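Local coordinates for extracellular solute-binding protein family 5 (Brucella melitensis, PDB 4ONY), which probably binds peptides or related solutes in the periplasm and delivers them to an ABC transporter for import, at residues A[46-50]-A[271-275]; A[572-577]-A[589-593]. One frame throughout, in Å; residues are numbered along the deposited sequence. Where two conformers were deposited one is given.

Contact 1: residues A[46-50]-A[271-275]; sequences SLTVG and ILDIF
Asp273 and Thr48 grip each other through two hydrogen bonds that run in opposite directions. The amide N of Asp273 donates almost straight to Thr48 O at 2.9 Å, with 173° at the hydrogen, while Thr48 N donates to Asp273 OD2 at 2.7 Å. The second bond is more bent and reaches OD2 on its anti side, 28° out of the carboxylate plane. With CG beside its own backbone N (chi1 -67°), the aspartate lays its carboxylate along the edge of strand 46-52, whose residues Leu47 and Val49 bond to strand 251-257 through their backbones. Water 1 also donates to OD2 and is held by Ser46 OG and Thr48 OG1; OD1 is taken up by Arg573.

Leu272 crosses Thr48 at about a right angle. Its CD2 meets Thr48 CG2 at 3.8 Å, and the two methyls CD1 and CD2 reach Gly50 N, CD2 also lying against Val49 C. Thr48 CG2, anti to its backbone N, also touches Ile271 O at 3.5 Å. Beyond the aspartate, Val49 CG1 and Ile274 CG1 meet at 3.8 Å in side chains lying alongside and pointing the same way. Water 3 joins Gly50 N to Ile274 O where the two segments have drawn apart.

Since 46-50 and 271-274 run roughly at right angles, no ladder forms. Instead, an aspartate from the turn between helix 260-268 and strand 274-277 pairs with the backbone of 46-52, one of the two outermost strands of a mixed four-stranded sheet in this solute-binding protein of family 5.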
loop_
_atom_site.group_PDB
_atom_site.type_symbol
_atom_site.label_atom_id
_atom_site.label_comp_id
_atom_site.label_asym_id
_atom_site.label_seq_id
_atom_site.Cartn_x
_atom_site.Cartn_y
_atom_site.Cartn_z
ATOM N N SER A 46 28.628 -2.056 1.999
ATOM C CA SER A 46 27.539 -1.582 2.817
ATOM C C SER A 46 26.540 -0.721 2.046
ATOM O O SER A 46 26.816 -0.262 0.934
ATOM C CB SER A 46 28.133 -0.781 3.986
ATOM O OG SER A 46 28.735 0.383 3.480
ATOM N N LEU A 47 25.397 -0.496 2.684
ATOM C CA LEU A 47 24.359 0.392 2.183
ATOM C C LEU A 47 23.981 1.326 3.327
ATOM O O LEU A 47 23.838 0.869 4.456
ATOM C CB LEU A 47 23.148 -0.409 1.762
ATOM C CG LEU A 47 21.923 0.398 1.302
ATOM C CD1 LEU A 47 22.203 0.997 -0.057
ATOM C CD2 LEU A 47 20.657 -0.455 1.266
ATOM N N THR A 48 23.906 2.616 3.054
ATOM C CA THR A 48 23.486 3.614 4.023
ATOM C C THR A 48 22.311 4.379 3.435
ATOM O O THR A 48 22.393 4.887 2.305
ATOM C CB THR A 48 24.655 4.568 4.387
ATOM O OG1 THR A 48 25.757 3.793 4.873
ATOM C CG2 THR A 48 24.250 5.549 5.482
ATOM N N VAL A 49 21.182 4.371 4.139
ATOM C CA VAL A 49 19.985 5.041 3.637
ATOM C C VAL A 49 19.478 5.975 4.695
ATOM O O VAL A 49 19.769 5.761 5.872
ATOM C CB VAL A 49 18.872 4.048 3.275
ATOM C CG1 VAL A 49 19.385 3.034 2.264
ATOM C CG2 VAL A 49 18.379 3.287 4.511
ATOM N N GLY A 50 18.704 6.975 4.276
ATOM C CA GLY A 50 18.123 7.961 5.178
ATOM C C GLY A 50 16.612 7.831 5.267
ATOM O O GLY A 50 15.967 7.408 4.312
ATOM N N ILE A 271 27.067 10.658 1.675
ATOM C CA ILE A 271 26.879 9.991 2.960
ATOM C C ILE A 271 25.794 8.944 2.859
ATOM O O ILE A 271 25.926 7.895 3.428
ATOM C CB ILE A 271 26.558 11.009 4.062
ATOM C CG1 ILE A 271 27.741 11.961 4.153
ATOM C CG2 ILE A 271 26.344 10.315 5.395
ATOM C CD1 ILE A 271 27.535 13.185 5.002
ATOM N N LEU A 272 24.722 9.234 2.120
ATOM C CA LEU A 272 23.710 8.264 1.828
ATOM C C LEU A 272 23.947 7.725 0.426
ATOM O O LEU A 272 24.307 8.496 -0.468
ATOM C CB LEU A 272 22.329 8.908 1.918
ATOM C CG LEU A 272 22.044 9.573 3.266
ATOM C CD1 LEU A 272 20.651 10.169 3.215
ATOM C CD2 LEU A 272 22.192 8.573 4.418
ATOM N N ASP A 273 23.714 6.432 0.224
ATOM C CA ASP A 273 24.008 5.776 -1.061
ATOM C C ASP A 273 22.874 5.919 -2.093
ATOM O O ASP A 273 23.119 5.823 -3.269
ATOM C CB ASP A 273 24.251 4.285 -0.838
ATOM C CG ASP A 273 25.533 3.996 -0.048
ATOM O OD1 ASP A 273 26.560 4.580 -0.370
ATOM O OD2 ASP A 273 25.486 3.186 0.899
ATOM N N ILE A 274 21.645 6.119 -1.637
ATOM C CA ILE A 274 20.484 6.236 -2.513
ATOM C C ILE A 274 19.541 7.296 -1.977
ATOM O O ILE A 274 19.672 7.733 -0.837
ATOM C CB ILE A 274 19.706 4.895 -2.625
ATOM C CG1 ILE A 274 19.088 4.504 -1.276
ATOM C CG2 ILE A 274 20.617 3.741 -3.077
ATOM C CD1 ILE A 274 18.078 3.392 -1.348
ATOM N N PHE A 275 18.618 7.721 -2.821
ATOM C CA PHE A 275 17.582 8.649 -2.438
ATOM C C PHE A 275 16.312 8.286 -3.169
ATOM O O PHE A 275 16.261 8.301 -4.418
ATOM C CB PHE A 275 17.977 10.117 -2.745
ATOM C CG PHE A 275 17.005 11.125 -2.200
ATOM C CD1 PHE A 275 15.887 11.475 -2.932
ATOM C CD2 PHE A 275 17.191 11.673 -0.954
ATOM C CE1 PHE A 275 14.947 12.335 -2.440
ATOM C CE2 PHE A 275 16.277 12.580 -0.456
ATOM C CZ PHE A 275 15.152 12.929 -1.205
HETATM O O HOH W 1 27.197 2.736 2.886
HETATM O O HOH W 2 28.214 1.941 -0.077
HETATM O O HOH W 3 18.238 7.473 1.540
#

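Contact 2: residues A[572-577]-A[589-593]; sequences DRIEHP and AWWHT
Two consecutive tryptophans pack on 574-577: Trp591 lies along Glu575 to Pro577, Trp590 against the side chains of His576 and Ile574. The framework is a two-stranded antiparallel ribbon, with Ile574 and His592 as its non-hydrogen-bonded pair and Glu575 and Trp591 as the hydrogen-bonded one. Glu575 N to Trp591 O (2.9 Å) and Trp591 N to Glu575 O (3.0 Å) close that ring, and Thr593 N continues the ladder to Arg573 O.

With CG between its backbone N and carbonyl carbon (chi1 67°), Trp591 folds its indole back over the partner strand. Glu575 CB covers one face in a CH-pi contact, and Pro577 CD packs on CZ3 at 3.6 Å. In one of the two modelled conformers of Glu575, OE1 also accepts a weak bond from Trp591 NE1.

Trp590 receives His576 CB over one face and Ile574 CG2 at its edge, 3.6 Å from CE3. The imidazole of His576 is oblique to that indole, its NE2 hydrogen-bonded to Asp300 OD2. Its rotation is fixed from the other nitrogen as well: ND1 donates at 2.7 Å to Pro577 O, which lies in the plane of the ring.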
loop_
_atom_site.group_PDB
_atom_site.type_symbol
_atom_site.label_atom_id
_atom_site.label_comp_id
_atom_site.label_asym_id
_atom_site.label_seq_id
_atom_site.Cartn_x
_atom_site.Cartn_y
_atom_site.Cartn_z
ATOM N N ASP A 572 26.814 5.127 -8.036
ATOM C CA ASP A 572 27.037 4.007 -8.934
ATOM C C ASP A 572 27.777 2.810 -8.298
ATOM O O ASP A 572 27.899 1.791 -8.917
ATOM C CB ASP A 572 27.730 4.480 -10.227
ATOM C CG ASP A 572 29.138 4.881 -10.025
ATOM O OD1 ASP A 572 29.675 4.879 -8.903
ATOM O OD2 ASP A 572 29.743 5.204 -11.033
ATOM N N ARG A 573 28.242 2.955 -7.063
ATOM C CA ARG A 573 28.717 1.841 -6.264
ATOM C C ARG A 573 27.591 0.908 -5.784
ATOM O O ARG A 573 27.851 -0.143 -5.199
ATOM C CB ARG A 573 29.480 2.358 -5.059
ATOM C CG ARG A 573 28.606 3.151 -4.101
ATOM C CD ARG A 573 29.459 3.823 -3.055
ATOM N NE ARG A 573 28.672 4.705 -2.187
ATOM C CZ ARG A 573 28.820 6.018 -2.108
ATOM N NH1 ARG A 573 29.686 6.651 -2.873
ATOM N NH2 ARG A 573 28.066 6.694 -1.285
ATOM N N ILE A 574 26.342 1.293 -6.019
ATOM C CA ILE A 574 25.207 0.444 -5.723
ATOM C C ILE A 574 24.600 -0.055 -7.016
ATOM O O ILE A 574 24.324 0.773 -7.893
ATOM C CB ILE A 574 24.112 1.237 -4.986
ATOM C CG1 ILE A 574 24.670 1.865 -3.694
ATOM C CG2 ILE A 574 22.918 0.344 -4.671
ATOM C CD1 ILE A 574 25.256 0.891 -2.719
ATOM N N GLU A 575 24.358 -1.384 -7.125
ATOM C CA GLU A 575 23.735 -1.970 -8.312
ATOM C C GLU A 575 22.507 -2.809 -7.975
ATOM O O GLU A 575 22.251 -3.120 -6.799
ATOM C CB GLU A 575 24.775 -2.786 -9.065
ATOM C CG GLU A 575 25.903 -1.886 -9.566
ATOM C CD GLU A 575 26.913 -2.627 -10.424
ATOM O OE1 GLU A 575 26.887 -3.873 -10.435
ATOM O OE2 GLU A 575 27.719 -1.972 -11.106
ATOM N N HIS A 576 21.757 -3.161 -8.996
ATOM C CA HIS A 576 20.537 -3.957 -8.830
ATOM C C HIS A 576 20.333 -4.871 -10.025
ATOM O O HIS A 576 20.928 -4.643 -11.090
ATOM C CB HIS A 576 19.316 -3.056 -8.630
ATOM C CG HIS A 576 19.067 -2.129 -9.770
ATOM N ND1 HIS A 576 18.588 -2.554 -10.998
ATOM C CD2 HIS A 576 19.237 -0.790 -9.874
ATOM C CE1 HIS A 576 18.483 -1.521 -11.808
ATOM N NE2 HIS A 576 18.854 -0.441 -11.147
ATOM N N PRO A 577 19.502 -5.907 -9.858
ATOM C CA PRO A 577 19.232 -6.759 -11.010
ATOM C C PRO A 577 18.581 -6.001 -12.151
ATOM O O PRO A 577 17.863 -5.035 -11.914
ATOM C CB PRO A 577 18.266 -7.815 -10.469
ATOM C CG PRO A 577 18.393 -7.780 -9.003
ATOM C CD PRO A 577 18.805 -6.378 -8.656
ATOM N N ALA A 589 17.368 -7.039 -2.860
ATOM C CA ALA A 589 18.071 -7.699 -3.934
ATOM C C ALA A 589 19.218 -6.850 -4.516
ATOM O O ALA A 589 19.944 -7.303 -5.436
ATOM C CB ALA A 589 17.077 -8.040 -5.012
ATOM N N TRP A 590 19.410 -5.627 -4.008
ATOM C CA TRP A 590 20.499 -4.781 -4.503
ATOM C C TRP A 590 21.833 -5.214 -3.849
ATOM O O TRP A 590 21.842 -6.005 -2.863
ATOM C CB TRP A 590 20.189 -3.287 -4.236
ATOM C CG TRP A 590 19.010 -2.791 -5.078
ATOM C CD1 TRP A 590 18.020 -3.549 -5.604
ATOM C CD2 TRP A 590 18.737 -1.448 -5.465
ATOM N NE1 TRP A 590 17.125 -2.763 -6.285
ATOM C CE2 TRP A 590 17.542 -1.465 -6.215
ATOM C CE3 TRP A 590 19.369 -0.225 -5.237
ATOM C CZ2 TRP A 590 16.994 -0.321 -6.766
ATOM C CZ3 TRP A 590 18.806 0.928 -5.755
ATOM C CH2 TRP A 590 17.643 0.872 -6.528
ATOM N N TRP A 591 22.926 -4.698 -4.381
ATOM C CA TRP A 591 24.277 -5.047 -3.911
ATOM C C TRP A 591 25.255 -3.902 -4.114
ATOM O O TRP A 591 24.933 -2.851 -4.706
ATOM C CB TRP A 591 24.785 -6.351 -4.576
ATOM C CG TRP A 591 25.037 -6.280 -6.055
ATOM C CD1 TRP A 591 26.178 -5.852 -6.659
ATOM C CD2 TRP A 591 24.142 -6.627 -7.107
ATOM N NE1 TRP A 591 26.061 -5.921 -8.007
ATOM C CE2 TRP A 591 24.814 -6.391 -8.322
ATOM C CE3 TRP A 591 22.832 -7.101 -7.150
ATOM C CZ2 TRP A 591 24.231 -6.658 -9.574
ATOM C CZ3 TRP A 591 22.239 -7.349 -8.409
ATOM C CH2 TRP A 591 22.939 -7.124 -9.588
ATOM N N HIS A 592 26.445 -4.089 -3.570
ATOM C CA HIS A 592 27.519 -3.142 -3.700
ATOM C C HIS A 592 28.449 -3.664 -4.772
ATOM O O HIS A 592 28.748 -4.860 -4.796
ATOM C CB HIS A 592 28.239 -3.022 -2.366
ATOM C CG HIS A 592 29.102 -1.813 -2.256
ATOM N ND1 HIS A 592 30.252 -1.640 -2.997
ATOM C CD2 HIS A 592 28.982 -0.710 -1.492
ATOM C CE1 HIS A 592 30.821 -0.494 -2.670
ATOM N NE2 HIS A 592 30.069 0.088 -1.760
ATOM N N THR A 593 28.924 -2.781 -5.655
ATOM C CA THR A 593 29.859 -3.199 -6.693
ATOM C C THR A 593 31.175 -3.648 -6.065
ATOM O O THR A 593 31.523 -3.233 -4.968
ATOM C CB THR A 593 30.225 -2.078 -7.683
ATOM O OG1 THR A 593 30.735 -0.955 -6.958
ATOM C CG2 THR A 593 29.047 -1.646 -8.420
#

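The two contacts lie side by side, their centres about 12 Å apart, and both segments of contact 1 precede those of contact 2 in the sequence. Strand 566-571 ties them together, since it pairs with strand 274-277, which begins within contact 1, and runs into 572-577 of contact 2. A direct bridge is the 2.8 Å salt bridge between Asp273 OD1 and Arg573 NH2, backed by Ile574 CD1 against Leu47 CD1 at 4.1 Å. The C-terminal ribbon is thereby joined to the edge of the four-stranded sheet containing 46-52, bringing segments from near both ends of the chain together with its middle.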